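Local coordinates for protein putative thiol-disulfide oxidoreductase (Bacteroides vulgatus, PDB 4GRF) that probably acts as a thiol-disulfide oxidoreductase, the chain being the thioredoxin domain of a longer protein with a thioredoxin-type CxxC motif closed as a disulfide, at residues T64-E74 and W88-V98. Residues are numbered along the deposited sequence; the frame is centred on the assembly and turned at random.
Sequences TIYGVSTDRRE and WNQVLLQKDDV. With SO4 (sulfate ion), chain E.
Strand 64-69 and strand 89-92 run parallel, their axes 4.7 Å apart at closest approach and 19° from exact alignment, with Tyr66 to Ser69 pairing in order with Asn89 to Leu92 and five main-chain hydrogen bonds between them. With helix 74-84 between them they form a beta-alpha-beta unit of the thioredoxin fold, strand 89-92 being outermost in the central sheet of this chain. As usual in a parallel pair, Gly67 bonds to the two neighbours of its partner Gln90: its N donates to Asn89 O (2.7 Å) and its O receives Val91 N, almost straight at 177°. At one end Ile65 lays CG2 over a face of the Trp88 indole, a CH-pi contact 3.5 Å from the centroid of the five-membered ring; with CG2 anti to the backbone N (CG1 at chi1 -57°), the methyl reaches the ring while Leu51 of helix 48-58 touches both residues. A serine in place of Trp88 would probably leave this methyl without its aromatic cover and open a gap beside Leu51. Nearby, Asn89 ND2 and Thr64 OG1 each donate to a sulfate oxygen, O4 and O2. Gln90 bends back at chi2 and its OE1 lies 3.4 Å from Gly67 CA, so that a CB on residue 67 would run into that oxygen; its NE2 bonds to Ser86 O. On the face shared by Tyr66, Val68 and Val91, Val91 CG1 meets Tyr66 CE1 obliquely, and Val68 CG1 packs on Leu93 CG at 3.7 Å. At the end of strand 64-69, Ser69 OG forms an ST turn, accepting from Asp71 N and donating to Asp71 OD2, while water 1 donates to both Asp71 O (2.7 Å) and Leu93 O (3.0 Å).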
# COMPACT_ATOMS: atom_id res chain seq x y z
N THR A 64 -7.50 5.48 -3.46
CA THR A 64 -7.33 5.03 -2.09
C THR A 64 -5.89 4.53 -1.83
O THR A 64 -5.06 4.46 -2.73
CB THR A 64 -8.38 3.99 -1.67
OG1 THR A 64 -8.36 3.82 -0.25
CG2 THR A 64 -8.16 2.65 -2.37
N ILE A 65 -5.61 4.23 -0.56
CA ILE A 65 -4.35 3.60 -0.19
C ILE A 65 -4.67 2.24 0.39
O ILE A 65 -5.59 2.07 1.22
CB ILE A 65 -3.55 4.44 0.82
CG1 ILE A 65 -3.28 5.86 0.25
CG2 ILE A 65 -2.26 3.72 1.22
CD1 ILE A 65 -2.56 6.81 1.20
N TYR A 66 -3.90 1.25 -0.07
CA TYR A 66 -3.99 -0.13 0.38
C TYR A 66 -2.65 -0.49 1.03
O TYR A 66 -1.61 -0.64 0.36
CB TYR A 66 -4.29 -1.03 -0.82
CG TYR A 66 -4.47 -2.52 -0.57
CD1 TYR A 66 -5.46 -3.01 0.27
CD2 TYR A 66 -3.70 -3.44 -1.27
CE1 TYR A 66 -5.65 -4.37 0.44
CE2 TYR A 66 -3.87 -4.80 -1.10
CZ TYR A 66 -4.85 -5.27 -0.25
OH TYR A 66 -5.01 -6.62 -0.10
N GLY A 67 -2.64 -0.55 2.36
CA GLY A 67 -1.43 -0.89 3.08
C GLY A 67 -1.34 -2.38 3.32
O GLY A 67 -2.33 -3.02 3.73
N VAL A 68 -0.16 -2.94 3.04
CA VAL A 68 0.08 -4.37 3.08
C VAL A 68 1.25 -4.66 3.98
O VAL A 68 2.39 -4.33 3.64
CB VAL A 68 0.35 -4.92 1.67
CG1 VAL A 68 0.56 -6.43 1.72
CG2 VAL A 68 -0.77 -4.55 0.73
N SER A 69 0.98 -5.22 5.17
CA SER A 69 2.05 -5.52 6.12
C SER A 69 2.48 -6.96 6.12
O SER A 69 1.66 -7.87 5.98
CB SER A 69 1.65 -5.13 7.55
OG SER A 69 2.63 -5.54 8.50
N THR A 70 3.78 -7.14 6.30
CA THR A 70 4.40 -8.43 6.45
C THR A 70 4.74 -8.74 7.92
O THR A 70 5.48 -9.66 8.21
CB THR A 70 5.71 -8.50 5.64
OG1 THR A 70 6.63 -7.52 6.13
CG2 THR A 70 5.46 -8.26 4.16
N ASP A 71 4.19 -7.98 8.84
CA ASP A 71 4.48 -8.18 10.26
C ASP A 71 4.23 -9.62 10.72
O ASP A 71 3.17 -10.20 10.44
CB ASP A 71 3.62 -7.24 11.10
CG ASP A 71 4.30 -5.91 11.33
OD1 ASP A 71 5.33 -5.90 12.03
OD2 ASP A 71 3.79 -4.89 10.83
N ARG A 72 5.20 -10.19 11.43
CA ARG A 72 5.06 -11.54 11.98
C ARG A 72 4.07 -11.52 13.14
O ARG A 72 3.37 -12.51 13.38
CB ARG A 72 6.42 -12.08 12.45
CG ARG A 72 7.44 -12.26 11.33
CD ARG A 72 8.31 -13.50 11.54
NE ARG A 72 8.24 -14.02 12.91
CZ ARG A 72 7.65 -15.17 13.25
NH1 ARG A 72 7.08 -15.93 12.32
NH2 ARG A 72 7.63 -15.56 14.51
N ARG A 73 3.99 -10.40 13.83
CA ARG A 73 3.06 -10.30 14.92
C ARG A 73 1.97 -9.28 14.72
O ARG A 73 2.22 -8.12 14.52
CB ARG A 73 3.80 -9.99 16.20
CG ARG A 73 4.86 -11.01 16.51
CD ARG A 73 5.25 -10.96 17.97
NE ARG A 73 5.95 -9.74 18.31
CZ ARG A 73 5.68 -8.99 19.36
NH1 ARG A 73 4.71 -9.35 20.20
NH2 ARG A 73 6.38 -7.89 19.59
N GLU A 74 0.74 -9.74 14.83
CA GLU A 74 -0.42 -8.90 14.67
C GLU A 74 -0.40 -7.73 15.65
O GLU A 74 -0.77 -6.61 15.29
CB GLU A 74 -1.67 -9.75 14.87
CG GLU A 74 -2.97 -9.05 14.59
CD GLU A 74 -4.14 -10.01 14.69
OE1 GLU A 74 -5.08 -9.73 15.47
OE2 GLU A 74 -4.10 -11.06 14.01
N TRP A 88 -6.11 4.19 6.58
CA TRP A 88 -6.64 3.88 5.27
C TRP A 88 -6.91 2.37 5.24
O TRP A 88 -7.07 1.76 6.29
CB TRP A 88 -5.68 4.35 4.16
CG TRP A 88 -4.22 4.04 4.42
CD1 TRP A 88 -3.58 2.84 4.23
CD2 TRP A 88 -3.22 4.95 4.93
NE1 TRP A 88 -2.24 2.96 4.58
CE2 TRP A 88 -2.01 4.24 5.01
CE3 TRP A 88 -3.24 6.30 5.30
CZ2 TRP A 88 -0.83 4.84 5.46
CZ3 TRP A 88 -2.07 6.88 5.78
CH2 TRP A 88 -0.88 6.15 5.82
N ASN A 89 -7.00 1.75 4.07
CA ASN A 89 -7.27 0.31 4.03
C ASN A 89 -5.98 -0.42 4.39
O ASN A 89 -5.03 -0.41 3.62
CB ASN A 89 -7.71 -0.10 2.62
CG ASN A 89 -9.03 0.52 2.24
OD1 ASN A 89 -10.08 0.11 2.75
ND2 ASN A 89 -9.00 1.50 1.36
N GLN A 90 -5.95 -1.02 5.57
CA GLN A 90 -4.76 -1.72 6.05
C GLN A 90 -5.02 -3.21 6.17
O GLN A 90 -5.94 -3.63 6.90
CB GLN A 90 -4.39 -1.19 7.44
CG GLN A 90 -3.95 0.26 7.49
CD GLN A 90 -2.50 0.45 7.09
OE1 GLN A 90 -1.92 -0.36 6.36
NE2 GLN A 90 -1.90 1.55 7.55
N VAL A 91 -4.19 -4.02 5.51
CA VAL A 91 -4.28 -5.46 5.68
C VAL A 91 -2.97 -6.06 6.16
O VAL A 91 -1.90 -5.52 5.92
CB VAL A 91 -4.72 -6.21 4.40
CG1 VAL A 91 -6.09 -5.74 3.96
CG2 VAL A 91 -3.67 -6.09 3.29
N LEU A 92 -3.10 -7.19 6.85
CA LEU A 92 -1.97 -8.00 7.27
C LEU A 92 -1.97 -9.30 6.50
O LEU A 92 -2.98 -10.03 6.49
CB LEU A 92 -2.09 -8.28 8.77
CG LEU A 92 -0.97 -9.09 9.40
CD1 LEU A 92 0.36 -8.37 9.28
CD2 LEU A 92 -1.29 -9.38 10.86
N LEU A 93 -0.85 -9.61 5.88
CA LEU A 93 -0.69 -10.86 5.13
C LEU A 93 -0.66 -12.04 6.11
O LEU A 93 -0.07 -11.96 7.19
CB LEU A 93 0.58 -10.85 4.30
CG LEU A 93 0.62 -9.83 3.16
CD1 LEU A 93 1.95 -9.88 2.43
CD2 LEU A 93 -0.55 -10.04 2.21
N GLN A 94 -1.32 -13.11 5.73
CA GLN A 94 -1.18 -14.33 6.52
C GLN A 94 0.21 -14.89 6.25
O GLN A 94 0.77 -14.72 5.16
CB GLN A 94 -2.29 -15.31 6.17
CG GLN A 94 -3.65 -14.63 6.23
CD GLN A 94 -4.78 -15.58 6.57
OE1 GLN A 94 -5.82 -15.57 5.92
NE2 GLN A 94 -4.58 -16.41 7.58
N LYS A 95 0.79 -15.51 7.28
CA LYS A 95 2.15 -16.04 7.23
C LYS A 95 2.44 -16.79 5.93
O LYS A 95 3.47 -16.58 5.31
CB LYS A 95 2.35 -16.98 8.43
CG LYS A 95 3.70 -17.68 8.51
CD LYS A 95 3.74 -18.56 9.76
CE LYS A 95 4.60 -19.80 9.57
NZ LYS A 95 6.03 -19.45 9.39
N ASP A 96 1.52 -17.66 5.54
CA ASP A 96 1.71 -18.53 4.38
C ASP A 96 1.63 -17.79 3.06
O ASP A 96 1.82 -18.40 2.01
CB ASP A 96 0.67 -19.64 4.37
CG ASP A 96 1.02 -20.78 5.32
OD1 ASP A 96 2.11 -20.74 5.92
OD2 ASP A 96 0.19 -21.70 5.46
N ASP A 97 1.34 -16.50 3.10
CA ASP A 97 1.21 -15.71 1.86
C ASP A 97 2.34 -14.70 1.69
O ASP A 97 2.54 -14.19 0.59
CB ASP A 97 -0.11 -14.96 1.83
CG ASP A 97 -1.29 -15.86 1.63
OD1 ASP A 97 -1.14 -16.94 1.00
OD2 ASP A 97 -2.37 -15.48 2.10
N VAL A 98 3.07 -14.42 2.76
CA VAL A 98 4.09 -13.38 2.71
C VAL A 98 5.14 -13.60 1.62
O VAL A 98 5.41 -12.71 0.83
CB VAL A 98 4.81 -13.27 4.06
CG1 VAL A 98 6.04 -12.37 3.93
CG2 VAL A 98 3.85 -12.74 5.12
S SO4 E . -11.76 3.94 0.99
O1 SO4 E . -12.89 4.55 0.25
O2 SO4 E . -10.54 4.78 0.77
O3 SO4 E . -12.07 3.89 2.44
O4 SO4 E . -11.55 2.56 0.49
O HOH W 1 2.66 -11.17 8.00